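Long-range contacts in hypothetical protein PA2201 (Pseudomonas aeruginosa, PDB 2FEF), which is of unknown function but carries a C-terminal region of the PoNe immunity protein family, whose members probably protect bacteria from a DNA-degrading toxin: residues A68-A73 with A120-L125; W74-A79 with W111-R116; G205-F210 with Q220-Y225; M258-L263 with P278-D283. One frame throughout, in Å; residues are numbered along the deposited sequence.

Interaction 1 (A68-A73 with A120-L125)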
loop_
_atom_site.group_PDB
_atom_site.type_symbol
_atom_site.label_atom_id
_atom_site.label_comp_id
_atom_site.label_asym_id
_atom_site.label_seq_id
_atom_site.Cartn_x
_atom_site.Cartn_y
_atom_site.Cartn_z
ATOM N N ALA B 68 -5.961 -21.146 3.058
ATOM C CA ALA B 68 -4.813 -20.217 3.164
ATOM C C ALA B 68 -3.978 -20.145 1.853
ATOM O O ALA B 68 -3.514 -19.061 1.435
ATOM C CB ALA B 68 -3.947 -20.616 4.358
ATOM N N ALA B 69 -3.767 -21.297 1.206
ATOM C CA ALA B 69 -3.082 -21.337 -0.122
ATOM C C ALA B 69 -3.859 -20.576 -1.167
ATOM O O ALA B 69 -3.292 -19.946 -2.054
ATOM C CB ALA B 69 -2.860 -22.773 -0.594
ATOM N N LEU B 70 -5.181 -20.661 -1.084
ATOM C CA LEU B 70 -6.004 -19.993 -2.068
ATOM C C LEU B 70 -5.915 -18.481 -1.842
ATOM O O LEU B 70 -5.821 -17.711 -2.785
ATOM C CB LEU B 70 -7.427 -20.544 -1.975
ATOM C CG LEU B 70 -8.502 -20.111 -2.951
ATOM C CD1 LEU B 70 -8.110 -20.518 -4.385
ATOM C CD2 LEU B 70 -9.859 -20.714 -2.536
ATOM N N GLU B 71 -5.927 -18.048 -0.583
ATOM C CA GLU B 71 -5.794 -16.606 -0.299
ATOM C C GLU B 71 -4.472 -16.068 -0.743
ATOM O O GLU B 71 -4.394 -14.971 -1.339
ATOM C CB GLU B 71 -6.042 -16.317 1.202
ATOM C CG GLU B 71 -7.443 -16.652 1.593
ATOM C CD GLU B 71 -8.459 -15.531 1.342
ATOM O OE1 GLU B 71 -8.155 -14.530 0.660
ATOM O OE2 GLU B 71 -9.593 -15.671 1.855
ATOM N N ASN B 72 -3.408 -16.840 -0.547
ATOM C CA ASN B 72 -2.123 -16.416 -1.126
ATOM C C ASN B 72 -2.122 -16.324 -2.661
ATOM O O ASN B 72 -1.499 -15.433 -3.240
ATOM C CB ASN B 72 -1.024 -17.374 -0.713
ATOM C CG ASN B 72 0.345 -16.819 -1.012
ATOM O OD1 ASN B 72 0.541 -15.616 -1.000
ATOM N ND2 ASN B 72 1.302 -17.693 -1.288
ATOM N N ALA B 73 -2.783 -17.277 -3.326
ATOM C CA ALA B 73 -2.884 -17.225 -4.802
ATOM C C ALA B 73 -3.541 -15.910 -5.243
ATOM O O ALA B 73 -3.092 -15.270 -6.188
ATOM C CB ALA B 73 -3.648 -18.471 -5.352
ATOM N N ALA B 120 -2.679 -25.252 -7.675
ATOM C CA ALA B 120 -2.188 -26.039 -6.554
ATOM C C ALA B 120 -3.082 -25.885 -5.318
ATOM O O ALA B 120 -3.332 -26.852 -4.584
ATOM C CB ALA B 120 -0.753 -25.616 -6.248
ATOM N N ALA B 121 -3.579 -24.673 -5.085
ATOM C CA ALA B 121 -4.515 -24.446 -3.965
ATOM C C ALA B 121 -5.813 -25.205 -4.184
ATOM O O ALA B 121 -6.396 -25.733 -3.259
ATOM C CB ALA B 121 -4.830 -22.943 -3.828
ATOM N N ARG B 122 -6.306 -25.186 -5.413
ATOM C CA ARG B 122 -7.582 -25.859 -5.698
ATOM C C ARG B 122 -7.421 -27.360 -5.595
ATOM O O ARG B 122 -8.327 -28.078 -5.143
ATOM C CB ARG B 122 -8.087 -25.436 -7.080
ATOM C CG ARG B 122 -8.696 -24.029 -7.084
ATOM C CD ARG B 122 -8.765 -23.513 -8.495
ATOM N NE ARG B 122 -9.543 -22.287 -8.541
ATOM C CZ ARG B 122 -9.752 -21.581 -9.648
ATOM N NH1 ARG B 122 -9.244 -21.989 -10.809
ATOM N NH2 ARG B 122 -10.467 -20.467 -9.575
ATOM N N ASP B 123 -6.256 -27.851 -5.992
ATOM C CA ASP B 123 -5.928 -29.273 -5.791
ATOM C C ASP B 123 -5.890 -29.639 -4.321
ATOM O O ASP B 123 -6.442 -30.670 -3.913
ATOM C CB ASP B 123 -4.563 -29.610 -6.406
ATOM C CG ASP B 123 -4.572 -29.558 -7.926
ATOM O OD1 ASP B 123 -5.668 -29.575 -8.538
ATOM O OD2 ASP B 123 -3.460 -29.509 -8.501
ATOM N N SER B 124 -5.199 -28.823 -3.528
ATOM C CA SER B 124 -5.143 -29.053 -2.080
ATOM C C SER B 124 -6.553 -29.144 -1.458
ATOM O O SER B 124 -6.848 -30.087 -0.704
ATOM C CB SER B 124 -4.308 -27.949 -1.405
ATOM O OG SER B 124 -4.229 -28.179 0.004
ATOM N N LEU B 125 -7.420 -28.183 -1.789
ATOM C CA LEU B 125 -8.809 -28.178 -1.339
ATOM C C LEU B 125 -9.580 -29.420 -1.763
ATOM O O LEU B 125 -10.267 -30.040 -0.938
ATOM C CB LEU B 125 -9.538 -26.926 -1.824
ATOM C CG LEU B 125 -9.175 -25.593 -1.166
ATOM C CD1 LEU B 125 -9.749 -24.452 -1.968
ATOM C CD2 LEU B 125 -9.697 -25.555 0.265
#
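Ala69 and Leu70 of helix 66-93 pack against Ala121 and Leu125 of helix 97-127 in an apolar, alanine-centred contact near the surface of the N-terminal region. The two short axes run antiparallel at 164° and approach to 8.5 Å, a close spacing that small residues permit. Ala121 sits at the centre: its CB lies 3.8 Å from Ala69 CB and only 3.6 Å from Leu70 N, so the methyl rests on the main chain of the facing helix. Leu70 flanks this spot, CG anti to the backbone N (chi1 -175°) and carried beside the carbonyl carbon, from where its methyls part. CD2 meets Leu125 CD1 at 3.8 Å, the two leucines crossing at about a right angle, while Leu70 CD1 comes within 4.5 Å of Arg122 CG. Arginine suits this margin, because its aliphatic stem borders the leucine while NH1 hydrogen-bonds Ala136 O. Ser124 OG reaches Gly66 N, adding a polar tie at the start of helix 66-93. Nearby, Ala68 packs on His67 of a second subunit and Glu71 on Ala68 of a third. Such close antiparallel pairing over alanines is characteristic of a helical hairpin, here near the ends of its two long arms.

Interaction 2 (W74-A79 with W111-R116)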
loop_
_atom_site.group_PDB
_atom_site.type_symbol
_atom_site.label_atom_id
_atom_site.label_comp_id
_atom_site.label_asym_id
_atom_site.label_seq_id
_atom_site.Cartn_x
_atom_site.Cartn_y
_atom_site.Cartn_z
ATOM N N TRP B 74 -4.603 -15.499 -4.558
ATOM C CA TRP B 74 -5.266 -14.240 -4.913
ATOM C C TRP B 74 -4.331 -13.036 -4.790
ATOM O O TRP B 74 -4.413 -12.112 -5.594
ATOM C CB TRP B 74 -6.565 -14.055 -4.122
ATOM C CG TRP B 74 -7.631 -15.122 -4.434
ATOM C CD1 TRP B 74 -7.875 -15.718 -5.663
ATOM C CD2 TRP B 74 -8.593 -15.676 -3.532
ATOM N NE1 TRP B 74 -8.920 -16.620 -5.547
ATOM C CE2 TRP B 74 -9.364 -16.621 -4.254
ATOM C CE3 TRP B 74 -8.870 -15.478 -2.183
ATOM C CZ2 TRP B 74 -10.412 -17.349 -3.668
ATOM C CZ3 TRP B 74 -9.920 -16.223 -1.577
ATOM C CH2 TRP B 74 -10.667 -17.153 -2.329
ATOM N N ALA B 75 -3.429 -13.061 -3.804
ATOM C CA ALA B 75 -2.438 -11.974 -3.629
ATOM C C ALA B 75 -1.476 -11.939 -4.839
ATOM O O ALA B 75 -1.157 -10.882 -5.399
ATOM C CB ALA B 75 -1.674 -12.166 -2.308
ATOM N N TRP B 76 -1.068 -13.109 -5.293
ATOM C CA TRP B 76 -0.249 -13.199 -6.486
ATOM C C TRP B 76 -0.986 -12.703 -7.707
ATOM O O TRP B 76 -0.387 -12.082 -8.559
ATOM C CB TRP B 76 0.209 -14.650 -6.737
ATOM C CG TRP B 76 1.394 -15.110 -5.901
ATOM C CD1 TRP B 76 1.413 -15.366 -4.550
ATOM C CD2 TRP B 76 2.708 -15.395 -6.384
ATOM N NE1 TRP B 76 2.669 -15.781 -4.169
ATOM C CE2 TRP B 76 3.486 -15.797 -5.274
ATOM C CE3 TRP B 76 3.315 -15.316 -7.653
ATOM C CZ2 TRP B 76 4.847 -16.179 -5.392
ATOM C CZ3 TRP B 76 4.667 -15.689 -7.777
ATOM C CH2 TRP B 76 5.424 -16.096 -6.639
ATOM N N GLY B 77 -2.261 -13.048 -7.824
ATOM C CA GLY B 77 -3.067 -12.554 -8.946
ATOM C C GLY B 77 -3.153 -11.033 -8.962
ATOM O O GLY B 77 -3.075 -10.418 -10.007
ATOM N N GLN B 78 -3.283 -10.431 -7.786
ATOM C CA GLN B 78 -3.271 -8.956 -7.705
ATOM C C GLN B 78 -1.924 -8.400 -8.119
ATOM O O GLN B 78 -1.869 -7.389 -8.818
ATOM C CB GLN B 78 -3.681 -8.442 -6.330
ATOM C CG GLN B 78 -3.918 -6.861 -6.378
ATOM C CD GLN B 78 -4.824 -6.353 -5.280
ATOM O OE1 GLN B 78 -5.138 -7.069 -4.278
ATOM N NE2 GLN B 78 -5.272 -5.116 -5.444
ATOM N N ALA B 79 -0.836 -9.033 -7.689
ATOM C CA ALA B 79 0.484 -8.607 -8.144
ATOM C C ALA B 79 0.652 -8.689 -9.664
ATOM O O ALA B 79 1.277 -7.812 -10.279
ATOM C CB ALA B 79 1.572 -9.472 -7.471
ATOM N N TRP B 111 1.758 -13.751 -14.054
ATOM C CA TRP B 111 0.460 -14.350 -14.403
ATOM C C TRP B 111 0.480 -15.900 -14.417
ATOM O O TRP B 111 -0.430 -16.550 -13.880
ATOM C CB TRP B 111 -0.044 -13.798 -15.741
ATOM C CG TRP B 111 -0.730 -12.457 -15.618
ATOM C CD1 TRP B 111 -0.183 -11.215 -15.896
ATOM C CD2 TRP B 111 -2.061 -12.217 -15.156
ATOM N NE1 TRP B 111 -1.122 -10.235 -15.664
ATOM C CE2 TRP B 111 -2.267 -10.815 -15.175
ATOM C CE3 TRP B 111 -3.098 -13.051 -14.681
ATOM C CZ2 TRP B 111 -3.494 -10.229 -14.795
ATOM C CZ3 TRP B 111 -4.312 -12.474 -14.311
ATOM C CH2 TRP B 111 -4.489 -11.064 -14.355
ATOM N N LEU B 112 1.526 -16.462 -15.023
ATOM C CA LEU B 112 1.745 -17.904 -15.076
ATOM C C LEU B 112 1.933 -18.486 -13.670
ATOM O O LEU B 112 1.269 -19.469 -13.326
ATOM C CB LEU B 112 2.995 -18.189 -15.903
ATOM C CG LEU B 112 3.322 -19.649 -16.148
ATOM C CD1 LEU B 112 2.135 -20.320 -16.847
ATOM C CD2 LEU B 112 4.590 -19.729 -16.981
ATOM N N ASP B 113 2.824 -17.881 -12.867
ATOM C CA ASP B 113 3.004 -18.303 -11.443
ATOM C C ASP B 113 1.726 -18.216 -10.641
ATOM O O ASP B 113 1.399 -19.136 -9.867
ATOM C CB ASP B 113 4.128 -17.509 -10.745
ATOM C CG ASP B 113 5.538 -17.787 -11.373
ATOM O OD1 ASP B 113 5.728 -18.771 -12.124
ATOM O OD2 ASP B 113 6.462 -17.030 -11.089
ATOM N N TYR B 114 1.001 -17.105 -10.788
ATOM C CA TYR B 114 -0.312 -17.012 -10.165
ATOM C C TYR B 114 -1.189 -18.209 -10.517
ATOM O O TYR B 114 -1.766 -18.842 -9.629
ATOM C CB TYR B 114 -0.999 -15.680 -10.540
ATOM C CG TYR B 114 -2.512 -15.622 -10.359
ATOM C CD1 TYR B 114 -3.121 -15.973 -9.154
ATOM C CD2 TYR B 114 -3.337 -15.147 -11.402
ATOM C CE1 TYR B 114 -4.513 -15.917 -9.009
ATOM C CE2 TYR B 114 -4.716 -15.069 -11.247
ATOM C CZ TYR B 114 -5.298 -15.453 -10.066
ATOM O OH TYR B 114 -6.672 -15.374 -9.878
ATOM N N SER B 115 -1.322 -18.503 -11.807
ATOM C CA SER B 115 -2.209 -19.599 -12.220
ATOM C C SER B 115 -1.764 -20.945 -11.613
ATOM O O SER B 115 -2.588 -21.804 -11.273
ATOM C CB SER B 115 -2.237 -19.691 -13.756
ATOM O OG SER B 115 -1.051 -20.320 -14.289
ATOM N N ARG B 116 -0.455 -21.145 -11.493
ATOM C CA ARG B 116 0.057 -22.421 -10.935
ATOM C C ARG B 116 -0.227 -22.547 -9.452
ATOM O O ARG B 116 -0.584 -23.634 -8.957
ATOM C CB ARG B 116 1.551 -22.553 -11.185
ATOM C CG ARG B 116 1.876 -22.751 -12.668
ATOM C CD ARG B 116 3.334 -22.465 -12.882
ATOM N NE ARG B 116 3.759 -22.820 -14.227
ATOM C CZ ARG B 116 4.871 -22.357 -14.790
ATOM N NH1 ARG B 116 5.640 -21.483 -14.134
ATOM N NH2 ARG B 116 5.192 -22.736 -16.024
#
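Trp76 and Tyr114 lie where the backbones come nearest, their CA atoms 5.3 Å apart, on two antiparallel helices whose short axes make 165° and approach to 8.6 Å. Gly77 makes that closeness usable. A CB here would run into the Tyr114 ring, and its absence lets the ring lie directly on the backbone: Gly77 CA stands 3.3 Å from the centroid of the Tyr114 ring and just 10° off its normal, a CH-pi contact over the middle of the face. Gly77 N lies over the same ring, 3.3 Å from Tyr114 CD1. Tyr114 CG is anti to the backbone N (chi1 161°), which directs it toward helix 66-93; the OH lies near the plane of the Trp74 indole at its edge, a loose 4.4 Å from Trp74 CD1. Beside it, Trp76 CB touches Tyr114 CB at 4.1 Å, and CZ3 of the Trp76 indole comes 3.5 Å from Asp113 CB. Asp113 turns this CB to the indole, and its carboxylate oxygens accept from the backbone N atoms of Asp9 and Asn10. A weak salt bridge from Arg116 NH1 to Asp113 OD1 probably offsets some of this buried charge. Trp76 NE1 in turn bonds Gly57 O, and Phe52 meets the indole edge-to-face. Away from the hairpin partner, Trp74 stacks on His56 of the third subunit, and Gln78 NE2 hydrogen-bonds Arg51 O of that same subunit. Here an aromatic ring laid on a glycine lets the arms of an antiparallel helical hairpin pair closely.

Interaction 3 (G205-F210 with Q220-Y225)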
loop_
_atom_site.group_PDB
_atom_site.type_symbol
_atom_site.label_atom_id
_atom_site.label_comp_id
_atom_site.label_asym_id
_atom_site.label_seq_id
_atom_site.Cartn_x
_atom_site.Cartn_y
_atom_site.Cartn_z
ATOM N N GLY B 205 -16.435 -6.842 -31.912
ATOM C CA GLY B 205 -17.304 -7.311 -32.997
ATOM C C GLY B 205 -17.070 -6.568 -34.303
ATOM O O GLY B 205 -17.357 -7.099 -35.374
ATOM N N GLN B 206 -16.529 -5.350 -34.208
ATOM C CA GLN B 206 -16.239 -4.496 -35.375
ATOM C C GLN B 206 -15.025 -4.964 -36.189
ATOM O O GLN B 206 -14.720 -4.375 -37.234
ATOM C CB GLN B 206 -16.062 -3.022 -34.942
ATOM C CG GLN B 206 -17.323 -2.426 -34.271
ATOM C CD GLN B 206 -18.492 -2.335 -35.233
ATOM O OE1 GLN B 206 -19.514 -3.000 -35.056
ATOM N NE2 GLN B 206 -18.334 -1.537 -36.275
ATOM N N LEU B 207 -14.351 -6.011 -35.697
ATOM C CA LEU B 207 -13.285 -6.710 -36.420
ATOM C C LEU B 207 -13.806 -7.797 -37.367
ATOM O O LEU B 207 -13.024 -8.372 -38.146
ATOM C CB LEU B 207 -12.276 -7.324 -35.440
ATOM C CG LEU B 207 -11.459 -6.341 -34.573
ATOM C CD1 LEU B 207 -10.576 -7.045 -33.557
ATOM C CD2 LEU B 207 -10.598 -5.439 -35.439
ATOM N N ARG B 208 -15.115 -8.053 -37.305
ATOM C CA ARG B 208 -15.780 -9.109 -38.088
ATOM C C ARG B 208 -15.484 -9.046 -39.572
ATOM O O ARG B 208 -15.186 -10.072 -40.168
ATOM C CB ARG B 208 -17.297 -9.121 -37.843
ATOM C CG ARG B 208 -18.079 -10.168 -38.628
ATOM C CD ARG B 208 -19.399 -10.478 -37.928
ATOM N NE ARG B 208 -20.431 -10.934 -38.856
ATOM C CZ ARG B 208 -21.472 -11.708 -38.532
ATOM N NH1 ARG B 208 -21.640 -12.150 -37.284
ATOM N NH2 ARG B 208 -22.352 -12.050 -39.471
ATOM N N ALA B 209 -15.524 -7.852 -40.152
ATOM C CA ALA B 209 -15.200 -7.663 -41.571
ATOM C C ALA B 209 -13.765 -8.083 -41.880
ATOM O O ALA B 209 -13.512 -8.760 -42.881
ATOM C CB ALA B 209 -15.425 -6.216 -41.990
ATOM N N PHE B 210 -12.835 -7.684 -41.014
ATOM C CA PHE B 210 -11.423 -7.999 -41.207
ATOM C C PHE B 210 -11.162 -9.519 -41.131
ATOM O O PHE B 210 -10.406 -10.082 -41.936
ATOM C CB PHE B 210 -10.563 -7.235 -40.190
ATOM C CG PHE B 210 -9.140 -7.717 -40.117
ATOM C CD1 PHE B 210 -8.201 -7.262 -41.022
ATOM C CD2 PHE B 210 -8.749 -8.639 -39.150
ATOM C CE1 PHE B 210 -6.897 -7.712 -40.964
ATOM C CE2 PHE B 210 -7.435 -9.093 -39.092
ATOM C CZ PHE B 210 -6.513 -8.622 -40.001
ATOM N N GLN B 220 -5.813 -1.253 -44.623
ATOM C CA GLN B 220 -6.991 -0.371 -44.735
ATOM C C GLN B 220 -8.254 -0.980 -44.088
ATOM O O GLN B 220 -9.162 -0.258 -43.653
ATOM C CB GLN B 220 -7.264 0.009 -46.201
ATOM C CG GLN B 220 -8.526 0.874 -46.391
ATOM C CD GLN B 220 -8.458 2.217 -45.652
ATOM O OE1 GLN B 220 -7.392 2.834 -45.540
ATOM N NE2 GLN B 220 -9.609 2.671 -45.148
ATOM N N ALA B 221 -8.284 -2.307 -44.017
ATOM C CA ALA B 221 -9.365 -3.051 -43.426
ATOM C C ALA B 221 -9.580 -2.690 -41.946
ATOM O O ALA B 221 -10.678 -2.880 -41.416
ATOM C CB ALA B 221 -9.093 -4.573 -43.578
ATOM N N LEU B 222 -8.542 -2.149 -41.299
ATOM C CA LEU B 222 -8.590 -1.819 -39.870
ATOM C C LEU B 222 -8.599 -0.323 -39.592
ATOM O O LEU B 222 -8.720 0.096 -38.434
ATOM C CB LEU B 222 -7.434 -2.500 -39.129
ATOM C CG LEU B 222 -7.597 -4.024 -39.036
ATOM C CD1 LEU B 222 -6.352 -4.712 -38.425
ATOM C CD2 LEU B 222 -8.859 -4.452 -38.244
ATOM N N ALA B 223 -8.482 0.484 -40.648
ATOM C CA ALA B 223 -8.484 1.932 -40.452
ATOM C C ALA B 223 -9.826 2.479 -39.887
ATOM O O ALA B 223 -9.804 3.255 -38.930
ATOM C CB ALA B 223 -8.016 2.685 -41.718
ATOM N N PRO B 224 -10.992 2.067 -40.448
ATOM C CA PRO B 224 -12.271 2.466 -39.832
ATOM C C PRO B 224 -12.425 2.020 -38.368
ATOM O O PRO B 224 -12.954 2.782 -37.555
ATOM C CB PRO B 224 -13.318 1.787 -40.733
ATOM C CG PRO B 224 -12.644 1.767 -42.097
ATOM C CD PRO B 224 -11.231 1.328 -41.705
ATOM N N TYR B 225 -11.936 0.827 -38.046
ATOM C CA TYR B 225 -11.907 0.329 -36.666
ATOM C C TYR B 225 -11.122 1.245 -35.725
ATOM O O TYR B 225 -11.619 1.588 -34.644
ATOM C CB TYR B 225 -11.371 -1.115 -36.616
ATOM C CG TYR B 225 -11.305 -1.708 -35.211
ATOM C CD1 TYR B 225 -12.428 -2.268 -34.625
ATOM C CD2 TYR B 225 -10.084 -1.713 -34.479
ATOM C CE1 TYR B 225 -12.357 -2.828 -33.333
ATOM C CE2 TYR B 225 -10.003 -2.276 -33.195
ATOM C CZ TYR B 225 -11.152 -2.832 -32.634
ATOM O OH TYR B 225 -11.082 -3.372 -31.350
#
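Tyr225 has its ring capped by Leu207, whose CD2 stands 3.6 Å from the centroid of the Tyr225 ring, only 4° off the normal, so the methyl sits over the centre of one face as a CH-pi contact. Gln206 comes to the same ring from another direction, its CB in the ring plane and 3.7 Å from Tyr225 CD1, while its amide end bends away; a glutamine suits this exposed rim because only its methylene is needed. Phenol is apt for Tyr225, whose hydroxyl finds a polar partner in Glu259. The two segments thus pair a 3-10 turn running into helix 208-213 with the turn that opens helix 223-234, a compact helix-loop-helix within the all-helical C-terminal region assigned to the PoNi family. Phe210 repeats the pattern in the opposite sense, for here the leucine comes from 220-225. Phe210 CG is anti to the backbone N (chi1 168°), which sends it toward 220-225, and Leu222 CD1 lies over the ring, displaced toward its rim, 4.1 Å from the Phe210 centroid. Ala221 CB, small enough for the exposed border, fits in plane at the ring edge, 3.8 Å from Phe210 CD1. Between the aromatics the two leucines cross, Leu207 CD2 meeting Leu222 CD2 at 3.4 Å, tighter than an ordinary carbon contact. Phe210 also meets Tyr267 edge-to-face, and Leu263 packs against both Phe210 and Leu222.

Interaction 4 (M258-L263 with P278-D283)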
loop_
_atom_site.group_PDB
_atom_site.type_symbol
_atom_site.label_atom_id
_atom_site.label_comp_id
_atom_site.label_asym_id
_atom_site.label_seq_id
_atom_site.Cartn_x
_atom_site.Cartn_y
_atom_site.Cartn_z
HETATM N N MSE B 258 -3.785 -2.194 -29.136
HETATM C CA MSE B 258 -2.784 -3.272 -29.051
HETATM C C MSE B 258 -3.115 -4.386 -30.000
HETATM O O MSE B 258 -2.214 -5.027 -30.535
HETATM C CB MSE B 258 -2.886 -3.892 -27.645
HETATM C CG MSE B 258 -2.390 -2.967 -26.655
HETATM SE SE MSE B 258 -2.480 -3.889 -24.916
HETATM C CE MSE B 258 -1.689 -2.392 -24.004
ATOM N N GLU B 259 -4.415 -4.629 -30.192
ATOM C CA GLU B 259 -4.853 -5.682 -31.095
ATOM C C GLU B 259 -4.478 -5.370 -32.564
ATOM O O GLU B 259 -3.906 -6.217 -33.244
ATOM C CB GLU B 259 -6.345 -6.017 -30.930
ATOM C CG GLU B 259 -7.441 -5.077 -31.512
ATOM C CD GLU B 259 -7.526 -3.712 -30.874
ATOM O OE1 GLU B 259 -6.501 -2.990 -30.885
ATOM O OE2 GLU B 259 -8.626 -3.286 -30.460
ATOM N N VAL B 260 -4.798 -4.169 -33.017
ATOM C CA VAL B 260 -4.468 -3.738 -34.404
ATOM C C VAL B 260 -2.942 -3.743 -34.612
ATOM O O VAL B 260 -2.434 -4.221 -35.642
ATOM C CB VAL B 260 -5.054 -2.342 -34.730
ATOM C CG1 VAL B 260 -4.762 -1.924 -36.201
ATOM C CG2 VAL B 260 -6.548 -2.316 -34.481
ATOM N N SER B 261 -2.216 -3.194 -33.645
ATOM C CA SER B 261 -0.750 -3.164 -33.750
ATOM C C SER B 261 -0.174 -4.586 -33.815
ATOM O O SER B 261 0.676 -4.861 -34.674
ATOM C CB SER B 261 -0.130 -2.346 -32.606
ATOM O OG SER B 261 -0.849 -1.104 -32.457
ATOM N N ALA B 262 -0.661 -5.498 -32.953
ATOM C CA ALA B 262 -0.163 -6.886 -32.973
ATOM C C ALA B 262 -0.541 -7.581 -34.281
ATOM O O ALA B 262 0.244 -8.343 -34.848
ATOM C CB ALA B 262 -0.665 -7.657 -31.748
ATOM N N LEU B 263 -1.731 -7.294 -34.802
ATOM C CA LEU B 263 -2.114 -7.870 -36.109
ATOM C C LEU B 263 -1.162 -7.437 -37.227
ATOM O O LEU B 263 -0.876 -8.219 -38.134
ATOM C CB LEU B 263 -3.595 -7.548 -36.457
ATOM C CG LEU B 263 -4.642 -8.258 -35.587
ATOM C CD1 LEU B 263 -6.045 -7.598 -35.685
ATOM C CD2 LEU B 263 -4.710 -9.758 -35.900
ATOM N N PRO B 278 -3.189 8.023 -33.405
ATOM C CA PRO B 278 -2.491 8.241 -32.135
ATOM C C PRO B 278 -2.602 7.057 -31.171
ATOM O O PRO B 278 -1.935 7.048 -30.119
ATOM C CB PRO B 278 -3.183 9.475 -31.549
ATOM C CG PRO B 278 -4.457 9.617 -32.291
ATOM C CD PRO B 278 -4.291 8.986 -33.620
ATOM N N HIS B 279 -3.390 6.058 -31.567
ATOM C CA HIS B 279 -3.616 4.851 -30.753
ATOM C C HIS B 279 -2.835 3.634 -31.261
ATOM O O HIS B 279 -2.848 2.587 -30.629
ATOM C CB HIS B 279 -5.118 4.545 -30.683
ATOM C CG HIS B 279 -5.943 5.708 -30.191
ATOM N ND1 HIS B 279 -6.201 5.937 -28.851
ATOM C CD2 HIS B 279 -6.515 6.734 -30.862
ATOM C CE1 HIS B 279 -6.915 7.043 -28.728
ATOM N NE2 HIS B 279 -7.130 7.535 -29.931
ATOM N N TYR B 280 -2.158 3.767 -32.401
ATOM C CA TYR B 280 -1.435 2.659 -33.017
ATOM C C TYR B 280 0.018 2.651 -32.532
ATOM O O TYR B 280 0.691 3.695 -32.482
ATOM C CB TYR B 280 -1.453 2.836 -34.572
ATOM C CG TYR B 280 -0.895 1.663 -35.348
ATOM C CD1 TYR B 280 -1.628 0.482 -35.489
ATOM C CD2 TYR B 280 0.366 1.739 -35.964
ATOM C CE1 TYR B 280 -1.115 -0.599 -36.189
ATOM C CE2 TYR B 280 0.883 0.668 -36.682
ATOM C CZ TYR B 280 0.127 -0.504 -36.802
ATOM O OH TYR B 280 0.645 -1.574 -37.509
ATOM N N LEU B 281 0.555 1.476 -32.261
ATOM C CA LEU B 281 1.927 1.398 -31.726
ATOM C C LEU B 281 2.937 1.046 -32.813
ATOM O O LEU B 281 3.623 0.011 -32.739
ATOM C CB LEU B 281 1.955 0.356 -30.580
ATOM C CG LEU B 281 1.157 0.831 -29.354
ATOM C CD1 LEU B 281 0.738 -0.391 -28.490
ATOM C CD2 LEU B 281 1.999 1.820 -28.561
ATOM N N GLY B 282 3.057 1.935 -33.802
ATOM C CA GLY B 282 3.982 1.729 -34.921
ATOM C C GLY B 282 5.413 1.439 -34.510
ATOM O O GLY B 282 6.054 0.594 -35.118
ATOM N N ASP B 283 5.916 2.111 -33.468
ATOM C CA ASP B 283 7.332 1.906 -33.073
ATOM C C ASP B 283 7.566 0.505 -32.534
ATOM O O ASP B 283 8.672 -0.039 -32.625
ATOM C CB ASP B 283 7.849 2.980 -32.081
ATOM C CG ASP B 283 7.434 2.705 -30.630
ATOM O OD1 ASP B 283 6.256 2.962 -30.281
ATOM O OD2 ASP B 283 8.299 2.248 -29.836
HETATM O O HOH W 1 -1.540 -3.315 -38.127
#
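Ser261 and the backbone of Leu281 form the tight heart of this buried contact, their CA atoms 5.7 Å apart. The amide N of Leu281 donates to Ser261 OG over 2.9 Å with an almost straight N-H...O angle of 170°. With OG anti to the carbonyl carbon, beside the backbone N (chi1 -46°), the hydroxyl also hydrogen-bonds Ala257 O one turn back in the chain, so two partners fix its rotation. Serine is well chosen: small enough to let the loop close in, yet able to satisfy a buried N-H. Tyr280 lies against the same turn, its CE1 3.6 Å from Ser261 CA, while Val260 CG1 meets the ring edge 3.9 Å from that same Tyr280 CE1, the two side chains crossing at about a right angle. Elsewhere the fit slackens. Met258, a selenomethionine in the crystal, touches Leu281 loosely, CG to CD1 at 4.4 Å, and also packs on Ala154 and Met155 of helix 146-158. On the phenol side a water bridges the segments, donating to Val260 O at 2.8 Å and to Tyr280 OH at 2.9 Å; Asp271 OD2 is a further partner of that hydroxyl. Leu281 occupies the N-cap position of helix 282-292, and the whole is a loop-to-helix junction in which a helix serine holds the main chain of the connection entering the C-terminal helix.

Overall arrangement
Along the chain the contacts fall into two pairs. Interactions 1 and 2 lie 11 Å apart between centres on the same two helices, 66-93 and 97-127; 74-79 and 111-116 are closer to the hairpin's turn, and interactions 1 and 2 touch where Ala73 O meets Tyr114 CD1. Interactions 3 and 4 follow in the C-terminal region, 13 Å apart between centres, and are joined directly through Tyr225 and Glu259, with Val260 packing on Leu222 and Tyr225. The two pairs sit on opposite sides of the chain's centre, with about 27 Å between the centres of interactions 2 and 4, consistent with the two family regions packing largely as separate helical units.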